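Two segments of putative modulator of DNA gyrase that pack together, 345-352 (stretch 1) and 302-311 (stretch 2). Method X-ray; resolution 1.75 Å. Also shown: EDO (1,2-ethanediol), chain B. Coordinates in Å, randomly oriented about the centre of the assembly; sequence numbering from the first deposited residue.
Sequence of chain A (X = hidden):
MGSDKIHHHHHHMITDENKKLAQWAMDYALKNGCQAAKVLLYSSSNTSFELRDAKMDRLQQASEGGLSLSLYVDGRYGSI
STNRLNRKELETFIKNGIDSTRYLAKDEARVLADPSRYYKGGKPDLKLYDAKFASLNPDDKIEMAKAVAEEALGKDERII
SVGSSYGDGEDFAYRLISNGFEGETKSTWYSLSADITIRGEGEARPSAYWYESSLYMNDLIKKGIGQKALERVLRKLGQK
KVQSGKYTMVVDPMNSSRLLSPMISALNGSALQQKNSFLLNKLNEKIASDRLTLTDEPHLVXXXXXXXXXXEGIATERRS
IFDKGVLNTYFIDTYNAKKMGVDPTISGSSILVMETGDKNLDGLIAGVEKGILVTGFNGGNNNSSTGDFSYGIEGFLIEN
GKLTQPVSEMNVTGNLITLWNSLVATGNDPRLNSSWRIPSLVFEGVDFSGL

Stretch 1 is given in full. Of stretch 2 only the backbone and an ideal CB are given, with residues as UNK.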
ATOM      1  N   THR A 345     -29.222   3.432   3.864  1.00 37.76           N
ATOM      2  CA  THR A 345     -29.248   4.413   2.789  1.00 38.86           C
ATOM      3  C   THR A 345     -28.536   3.941   1.532  1.00 37.81           C
ATOM      4  O   THR A 345     -29.161   3.429   0.586  1.00 40.18           O
ATOM      5  CB  THR A 345     -28.756   5.824   3.311  1.00 40.41           C
ATOM      6  OG1 THR A 345     -27.417   5.748   3.882  1.00 35.89           O
ATOM      7  CG2 THR A 345     -29.620   6.307   4.393  1.00 41.49           C
ATOM      8  N   ILE A 346     -27.221   4.071   1.525  1.00 36.77           N
ATOM      9  CA  ILE A 346     -26.372   3.542   0.509  1.00 34.61           C
ATOM     10  C   ILE A 346     -25.017   3.396   1.197  1.00 33.79           C
ATOM     11  O   ILE A 346     -24.727   4.130   2.126  1.00 35.25           O
ATOM     12  CB  ILE A 346     -26.311   4.483  -0.743  1.00 35.66           C
ATOM     13  CG1 ILE A 346     -25.645   3.792  -1.970  1.00 38.41           C
ATOM     14  CG2 ILE A 346     -25.625   5.776  -0.421  1.00 37.86           C
ATOM     15  CD1 ILE A 346     -26.523   2.858  -2.689  1.00 39.94           C
ATOM     16  N   SER A 347     -24.195   2.499   0.700  1.00 36.06           N
ATOM     17  CA  SER A 347     -22.912   2.168   1.363  1.00 36.81           C
ATOM     18  C   SER A 347     -21.889   3.288   1.321  1.00 38.23           C
ATOM     19  O   SER A 347     -20.987   3.403   2.172  1.00 37.90           O
ATOM     20  CB  SER A 347     -22.339   0.912   0.755  1.00 36.64           C
ATOM     21  OG  SER A 347     -22.027   1.124  -0.588  1.00 39.27           O
ATOM     22  N   GLY A 348     -22.009   4.173   0.341  1.00 34.70           N
ATOM     23  CA  GLY A 348     -21.082   5.312   0.255  1.00 34.92           C
ATOM     24  C   GLY A 348     -21.516   6.282  -0.843  1.00 36.33           C
ATOM     25  O   GLY A 348     -22.398   5.961  -1.676  1.00 33.45           O
ATOM     26  N   SER A 349     -20.917   7.455  -0.811  1.00 35.84           N
ATOM     27  CA  SER A 349     -21.166   8.459  -1.859  1.00 34.99           C
ATOM     28  C   SER A 349     -20.600   8.049  -3.193  1.00 34.07           C
ATOM     29  O   SER A 349     -19.791   7.126  -3.277  1.00 34.84           O
ATOM     30  CB  SER A 349     -20.557   9.805  -1.443  1.00 35.65           C
ATOM     31  OG  SER A 349     -19.163   9.707  -1.242  1.00 34.31           O
ATOM     32  N   SER A 350     -21.045   8.739  -4.265  1.00 33.73           N
ATOM     33  CA  SER A 350     -20.654   8.406  -5.617  1.00 33.15           C
ATOM     34  C   SER A 350     -19.960   9.597  -6.280  1.00 33.44           C
ATOM     35  O   SER A 350     -18.824   9.487  -6.710  1.00 32.77           O
ATOM     36  CB  SER A 350     -21.847   7.994  -6.423  1.00 34.48           C
ATOM     37  OG  SER A 350     -22.465   6.787  -5.918  1.00 34.94           O
ATOM     38  N   ILE A 351     -20.652  10.757  -6.296  1.00 33.77           N
ATOM     39  CA  ILE A 351     -20.044  11.997  -6.770  1.00 32.38           C
ATOM     40  C   ILE A 351     -20.454  13.095  -5.836  1.00 31.96           C
ATOM     41  O   ILE A 351     -21.630  13.363  -5.702  1.00 31.90           O
ATOM     42  CB  ILE A 351     -20.481  12.380  -8.220  1.00 31.93           C
ATOM     43  CG1 ILE A 351     -20.138  11.291  -9.213  1.00 33.30           C
ATOM     44  CG2 ILE A 351     -19.784  13.694  -8.632  1.00 34.69           C
ATOM     45  CD1 ILE A 351     -20.645  11.540 -10.639  1.00 34.03           C
ATOM     46  N   LEU A 352     -19.474  13.659  -5.128  1.00 33.96           N
ATOM     47  CA  LEU A 352     -19.762  14.758  -4.216  1.00 34.30           C
ATOM     48  C   LEU A 352     -19.652  16.075  -4.927  1.00 31.97           C
ATOM     49  O   LEU A 352     -18.623  16.395  -5.547  1.00 33.63           O
ATOM     50  CB  LEU A 352     -18.847  14.748  -3.029  1.00 35.05           C
ATOM     51  CG  LEU A 352     -19.039  13.506  -2.135  1.00 35.46           C
ATOM     52  CD1 LEU A 352     -17.988  13.494  -1.077  1.00 43.10           C
ATOM     53  CD2 LEU A 352     -20.377  13.429  -1.472  1.00 37.85           C
ATOM     54  N   UNK A 302     -21.338  10.809 -18.140  1.00 34.72           N
ATOM     55  CA  UNK A 302     -19.954  10.903 -18.481  1.00 33.92           C
ATOM     56  C   UNK A 302     -19.139  11.485 -17.313  1.00 40.46           C
ATOM     57  O   UNK A 302     -18.189  12.217 -17.543  1.00 42.78           O
ATOM     58  CB  UNK A 302     -19.787  11.753 -19.742  1.00 33.92           C
ATOM     59  N   UNK A 303     -19.472  11.128 -16.088  1.00 34.57           N
ATOM     60  CA  UNK A 303     -18.842  11.725 -14.899  1.00 33.72           C
ATOM     61  C   UNK A 303     -18.135  10.631 -14.110  1.00 35.83           C
ATOM     62  O   UNK A 303     -18.768   9.610 -13.799  1.00 33.96           O
ATOM     63  CB  UNK A 303     -19.874  12.438 -14.024  1.00 33.72           C
ATOM     64  N   UNK A 304     -16.885  10.858 -13.741  1.00 36.11           N
ATOM     65  CA  UNK A 304     -16.134   9.916 -12.893  1.00 33.55           C
ATOM     66  C   UNK A 304     -16.873   9.766 -11.567  1.00 35.26           C
ATOM     67  O   UNK A 304     -17.246  10.742 -10.950  1.00 35.40           O
ATOM     68  CB  UNK A 304     -14.698  10.393 -12.664  1.00 33.55           C
ATOM     69  N   UNK A 305     -17.138   8.523 -11.163  1.00 33.86           N
ATOM     70  CA  UNK A 305     -17.889   8.255  -9.944  1.00 32.22           C
ATOM     71  C   UNK A 305     -19.323   7.827 -10.136  1.00 33.33           C
ATOM     72  O   UNK A 305     -19.985   7.292  -9.232  1.00 32.77           O
ATOM     73  CB  UNK A 305     -17.873   9.506  -9.063  1.00 32.22           C
ATOM     74  N   UNK A 306     -19.877   8.102 -11.319  1.00 34.05           N
ATOM     75  CA  UNK A 306     -21.292   7.854 -11.524  1.00 33.39           C
ATOM     76  C   UNK A 306     -21.614   6.352 -11.507  1.00 31.58           C
ATOM     77  O   UNK A 306     -20.827   5.528 -11.983  1.00 32.75           O
ATOM     78  CB  UNK A 306     -21.742   8.476 -12.848  1.00 33.39           C
ATOM     79  N   UNK A 307     -22.753   6.023 -10.949  1.00 33.30           N
ATOM     80  CA  UNK A 307     -23.214   4.628 -10.865  1.00 33.03           C
ATOM     81  C   UNK A 307     -24.664   4.532 -10.447  1.00 29.68           C
ATOM     82  O   UNK A 307     -25.169   5.384  -9.714  1.00 33.96           O
ATOM     83  CB  UNK A 307     -22.348   3.839  -9.881  1.00 33.03           C
ATOM     84  N   UNK A 308     -25.349   3.511 -10.983  1.00 31.80           N
ATOM     85  CA  UNK A 308     -26.744   3.295 -10.614  1.00 30.63           C
ATOM     86  C   UNK A 308     -26.982   2.373  -9.403  1.00 32.77           C
ATOM     87  O   UNK A 308     -28.073   2.304  -8.910  1.00 33.21           O
ATOM     88  CB  UNK A 308     -27.481   2.716 -11.823  1.00 30.63           C
ATOM     89  N   UNK A 309     -25.926   1.690  -8.973  1.00 33.67           N
ATOM     90  CA  UNK A 309     -26.045   0.835  -7.792  1.00 32.14           C
ATOM     91  C   UNK A 309     -24.697   0.718  -7.097  1.00 32.69           C
ATOM     92  O   UNK A 309     -23.659   0.876  -7.722  1.00 33.87           O
ATOM     93  CB  UNK A 309     -26.571  -0.550  -8.173  1.00 32.14           C
ATOM     94  N   UNK A 310     -24.738   0.384  -5.808  1.00 33.70           N
ATOM     95  CA  UNK A 310     -23.501   0.073  -5.108  1.00 34.16           C
ATOM     96  C   UNK A 310     -23.213  -1.403  -5.163  1.00 38.40           C
ATOM     97  O   UNK A 310     -23.908  -2.182  -5.847  1.00 36.15           O
ATOM     98  CB  UNK A 310     -23.567   0.542  -3.653  1.00 34.16           C
ATOM     99  N   UNK A 311     -22.184  -1.841  -4.421  1.00 37.95           N
ATOM    100  CA  UNK A 311     -21.864  -3.284  -4.493  1.00 38.84           C
ATOM    101  C   UNK A 311     -22.837  -4.280  -3.854  1.00 40.46           C
ATOM    102  O   UNK A 311     -22.679  -5.508  -4.028  1.00 46.90           O
ATOM    103  CB  UNK A 311     -20.498  -3.499  -3.838  1.00 38.84           C
TER
HETATM  104  C1  EDO B 440     -16.843   5.861 -13.676  1.00 34.22           C
HETATM  105  O1  EDO B 440     -15.773   6.450 -12.966  1.00 27.25           O
HETATM  106  C2  EDO B 440     -17.463   4.769 -12.844  1.00 33.53           C
HETATM  107  O2  EDO B 440     -18.124   5.275 -11.684  1.00 25.65           O

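Neither stretch forms a regular helix or strand here, so each position of stretch 2 must be read from its own backbone angles and from what stretch 1 places before it.

Position 302 has positive phi (55°) and nothing of stretch 1 within 5.5 Å of its ideal CB. Asparagine or glycine would sit easily at such angles, and the contact itself asks for nothing; the residue is Lys 302, its long chain well clear of stretch 1.

At 303 the CB points toward stretch 1 and lies 3.6 Å from Ile 351 CD1. An apolar group is wanted, and with a methyl already that near, a small one fits most simply. Ala 303 supplies it, its CB packing on Ile 351 CD1 at 3.6 Å.

Position 304 opens the central pair of a type II turn running from 303 to 306. Its CB points sideways, with no stretch 1 atom near, so many residues would do, proline among them by phi (-60°). It is Ser 304, which meets stretch 1 through its backbone: its O lies 3.4 Å from Ile 351 CG1.

The next position, 305, is the strictest. Phi is 104° and psi -19°, and a CB would be jammed against the preceding carbonyl oxygen. The ideal CB of 305 would also clash with stretch 1, lying 2.5 Å from Ser 350 O. The same ideal CB of 305 would come within 2.9 Å of Ile 351 CG1, a second clash. Only glycine answers. Gly 305 lets the backbones close in, its CA making a CA-H...O contact with Ser 350 O (3.6 Å), while its N donates to O1 of the 1,2-ethanediol at 3.1 Å.

At 306 the backbone N closes the turn with a hydrogen bond to the O of 303 (3.1 Å). The CB points away overall yet still touches Ile 351 CD1, so alanine or another apolar residue is plausible. Ala 306 is found, its CB 3.9 Å from Ile 351 CD1.

Position 307 points its CB sideways, 4.9 Å from Ser 350 OG. Farther along stretch 1 lie that hydroxyl and the carbonyls of Gly 348 and Ser 349, inviting a long donor: lysine, glutamine or arginine. Arg 307, with chi1 p and chi2 and chi3 t, reaches along them. Its NE donates almost linearly to Ser 350 OG (2.8 Å, 178°), and its NH2 lies 3.2 Å from Gly 348 O. Water 1 accepts from NH2 and donates to Ser 347 OG, extending the network.

Positions 308 and 309 direct their CBs away, leaving the choice free as far as stretch 1 is concerned; they are Tyr 308 and Phe 309.

At 310 the CB points toward stretch 1, 3.5 Å from Ser 347 OG, where a backbone N also offers a proton. A short acceptor suits, aspartate or asparagine. Asp 310 uses OD2 for both, accepting from Ser 347 OG at 2.8 Å and Ser 347 N at 3.2 Å.

Position 311 points sideways into open space and suits polar residues; Asn 311 gives its backbone N to water 2.

Stretch 2 302-311: KASGARYFDN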
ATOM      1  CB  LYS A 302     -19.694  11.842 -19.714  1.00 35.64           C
ATOM      2  CG  LYS A 302     -20.271  11.408 -21.027  1.00 46.66           C
ATOM      3  CD  LYS A 302     -19.638  12.168 -22.186  1.00 44.40           C
ATOM      4  CE  LYS A 302     -20.080  11.564 -23.534  1.00 56.88           C
ATOM      5  NZ  LYS A 302     -19.644  12.385 -24.754  1.00 52.30           N
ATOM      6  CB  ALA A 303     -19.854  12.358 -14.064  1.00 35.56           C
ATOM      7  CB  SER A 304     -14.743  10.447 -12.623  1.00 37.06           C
ATOM      8  OG  SER A 304     -14.001   9.490 -11.848  1.00 39.92           O
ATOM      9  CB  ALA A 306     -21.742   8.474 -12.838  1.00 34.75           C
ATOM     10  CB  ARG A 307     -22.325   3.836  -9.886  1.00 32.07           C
ATOM     11  CG  ARG A 307     -22.337   4.360  -8.507  1.00 34.20           C
ATOM     12  CD  ARG A 307     -21.501   3.525  -7.536  1.00 33.02           C
ATOM     13  NE  ARG A 307     -21.521   4.135  -6.198  1.00 34.42           N
ATOM     14  CZ  ARG A 307     -21.104   3.531  -5.092  1.00 37.64           C
ATOM     15  NH1 ARG A 307     -20.601   2.294  -5.113  1.00 35.90           N
ATOM     16  NH2 ARG A 307     -21.144   4.189  -3.968  1.00 37.43           N
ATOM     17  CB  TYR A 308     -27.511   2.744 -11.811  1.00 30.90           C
ATOM     18  CG  TYR A 308     -27.797   3.814 -12.874  1.00 29.05           C
ATOM     19  CD1 TYR A 308     -28.298   5.039 -12.493  1.00 33.87           C
ATOM     20  CD2 TYR A 308     -27.509   3.589 -14.223  1.00 31.67           C
ATOM     21  CE1 TYR A 308     -28.556   6.020 -13.449  1.00 31.71           C
ATOM     22  CE2 TYR A 308     -27.770   4.582 -15.206  1.00 33.68           C
ATOM     23  CZ  TYR A 308     -28.310   5.798 -14.779  1.00 32.77           C
ATOM     24  OH  TYR A 308     -28.575   6.806 -15.724  1.00 32.74           O
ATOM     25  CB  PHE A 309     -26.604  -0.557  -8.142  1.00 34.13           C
ATOM     26  CG  PHE A 309     -25.952  -1.209  -9.299  1.00 31.36           C
ATOM     27  CD1 PHE A 309     -26.432  -1.004 -10.610  1.00 31.49           C
ATOM     28  CD2 PHE A 309     -24.885  -2.078  -9.110  1.00 37.92           C
ATOM     29  CE1 PHE A 309     -25.852  -1.621 -11.665  1.00 35.72           C
ATOM     30  CE2 PHE A 309     -24.313  -2.710 -10.188  1.00 33.86           C
ATOM     31  CZ  PHE A 309     -24.788  -2.429 -11.477  1.00 35.65           C
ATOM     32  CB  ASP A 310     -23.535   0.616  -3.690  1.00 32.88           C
ATOM     33  CG  ASP A 310     -24.442  -0.162  -2.735  1.00 34.96           C
ATOM     34  OD1 ASP A 310     -25.115  -1.178  -3.116  1.00 34.80           O
ATOM     35  OD2 ASP A 310     -24.472   0.200  -1.520  1.00 37.75           O
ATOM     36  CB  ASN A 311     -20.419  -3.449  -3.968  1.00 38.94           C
ATOM     37  CG  ASN A 311     -19.378  -2.814  -4.899  1.00 51.46           C
ATOM     38  OD1 ASN A 311     -19.704  -2.273  -5.990  1.00 60.55           O
ATOM     39  ND2 ASN A 311     -18.090  -2.903  -4.492  1.00 60.78           N
TER
HETATM   40  O   HOH W   1     -20.114   2.577  -1.840  1.00 24.05           O
HETATM   41  O   HOH W   2     -20.173  -0.141  -3.103  1.00 26.25           O
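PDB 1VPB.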